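Local coordinates for protein transcriptional regulator, LacI family (Burkholderia phymatum, PDB 2RGY) that regulates transcription as a LacI-family DNA-binding protein, probably as a dimer whose periplasmic-binding-protein-like core responds to a small effector, possibly a sugar, at the interface of chains A and B. Coordinates in Å, arbitrary orientation; residue numbers count along the deposited sequence, not the author numbering. Chains: chain A/B, Transcriptional regulator, LacI family.

The interface of chains A and B. Residues chain A 18, 43-45, 47; chain B 31, 35.
Helix 21-36 of chain B, in a regulatory core of the periplasmic-binding-protein-like fold, presents B:Asp31 and B:Arg35, one turn apart, to the end of strand 40-44 and the loop after it in chain A. The main polar link is a hydrogen bond from B:Arg35 NH2, a terminal guanidinium nitrogen, to the backbone carbonyl A:Thr45 O at 2.9 Å. It is fairly straight, 158° at the hydrogen, and it arrives on a carbonyl lone pair while the oxygen lies near the guanidinium plane. B:Arg35 NH1 adds a weak, more bent bond to the same oxygen, so the grip is an uneven fork. The arginine chain leaves its backbone extended but bends at chi2 and chi3, which turns the guanidinium back toward B:Asp31. There NH2 donates to the syn lone pair of B:Asp31 OD1 at 3.2 Å and forms a salt bridge with OD2 of the same carboxylate. OD1 is tilted from the guanidinium plane, so this intrachain pairing would help to hold the two groups rather than lock them flat, and the nearby carboxylate would be expected to offset the arginine's charge.

A:Cys47 SG sits over the rim of one guanidinium face, 3.4 Å above the plane and 3.7 Å from B:Arg35 CZ. The carboxylate of B:Asp31, on the same side of that plane as the sulfur and set with CG anti to its backbone N (chi1 174°), carries OD2 toward A:Thr45, whose N makes only a weak hydrogen bond to it. CE2 of the A:Phe18 ring approaches the methylene carbon B:Asp31 CB at 4.0 Å, ring and carboxylate planes being nearly perpendicular (81°). The polar contacts across the patch thus use backbone groups of A:Thr45, with A:Cys47 and A:Phe18 packing beside them. Repeated with the chains exchanged by the two-fold, the patch contributes to the contact between the cores, consistent with the dimer typical of LacI-family regulators.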
loop_
_atom_site.group_PDB
_atom_site.type_symbol
_atom_site.label_atom_id
_atom_site.label_comp_id
_atom_site.label_asym_id
_atom_site.label_seq_id
_atom_site.Cartn_x
_atom_site.Cartn_y
_atom_site.Cartn_z
ATOM N N PHE A 18 -3.275 -5.858 -4.146
ATOM C CA PHE A 18 -2.103 -5.741 -3.279
ATOM C C PHE A 18 -1.970 -4.336 -2.709
ATOM O O PHE A 18 -1.111 -4.089 -1.865
ATOM C CB PHE A 18 -0.821 -6.057 -4.053
ATOM C CG PHE A 18 -0.686 -7.494 -4.451
ATOM C CD1 PHE A 18 -0.372 -8.465 -3.500
ATOM C CD2 PHE A 18 -0.844 -7.876 -5.785
ATOM C CE1 PHE A 18 -0.214 -9.812 -3.868
ATOM C CE2 PHE A 18 -0.692 -9.217 -6.179
ATOM C CZ PHE A 18 -0.374 -10.193 -5.215
ATOM N N VAL A 43 0.264 -16.192 -2.967
ATOM C CA VAL A 43 -0.755 -15.160 -3.061
ATOM C C VAL A 43 -1.328 -15.074 -4.462
ATOM O O VAL A 43 -0.637 -15.327 -5.456
ATOM C CB VAL A 43 -0.203 -13.765 -2.679
ATOM C CG1 VAL A 43 -1.334 -12.731 -2.692
ATOM C CG2 VAL A 43 0.436 -13.821 -1.306
ATOM N N ALA A 44 -2.604 -14.715 -4.528
ATOM C CA ALA A 44 -3.288 -14.569 -5.795
ATOM C C ALA A 44 -4.268 -13.405 -5.676
ATOM O O ALA A 44 -4.877 -13.206 -4.626
ATOM C CB ALA A 44 -4.026 -15.846 -6.131
ATOM N N THR A 45 -4.392 -12.623 -6.741
ATOM C CA THR A 45 -5.317 -11.503 -6.760
ATOM C C THR A 45 -6.095 -11.553 -8.068
ATOM O O THR A 45 -5.811 -12.386 -8.929
ATOM C CB THR A 45 -4.586 -10.155 -6.649
ATOM O OG1 THR A 45 -5.560 -9.109 -6.522
ATOM C CG2 THR A 45 -3.720 -9.896 -7.886
ATOM N N CYS A 47 -7.152 -11.088 -11.716
ATOM C CA CYS A 47 -6.488 -10.840 -13.003
ATOM C C CYS A 47 -7.435 -11.069 -14.192
ATOM O O CYS A 47 -8.416 -11.813 -14.090
ATOM C CB CYS A 47 -5.290 -11.789 -13.198
ATOM S SG CYS A 47 -3.966 -11.686 -11.983
ATOM N N ASP B 31 2.833 -11.487 -9.949
ATOM C CA ASP B 31 1.663 -12.369 -9.923
ATOM C C ASP B 31 1.069 -12.497 -11.326
ATOM O O ASP B 31 0.733 -13.590 -11.777
ATOM C CB ASP B 31 0.609 -11.808 -8.949
ATOM C CG ASP B 31 -0.703 -12.598 -8.963
ATOM O OD1 ASP B 31 -0.660 -13.847 -8.955
ATOM O OD2 ASP B 31 -1.788 -11.967 -8.959
ATOM N N ARG B 35 0.725 -15.784 -13.575
ATOM C CA ARG B 35 -0.624 -16.275 -13.837
ATOM C C ARG B 35 -0.757 -16.556 -15.333
ATOM O O ARG B 35 -1.341 -17.562 -15.736
ATOM C CB ARG B 35 -1.666 -15.237 -13.437
ATOM C CG ARG B 35 -3.089 -15.764 -13.484
ATOM C CD ARG B 35 -3.354 -16.651 -12.272
ATOM N NE ARG B 35 -3.168 -15.897 -11.034
ATOM C CZ ARG B 35 -4.072 -15.076 -10.507
ATOM N NH1 ARG B 35 -5.252 -14.899 -11.096
ATOM N NH2 ARG B 35 -3.782 -14.404 -9.400
#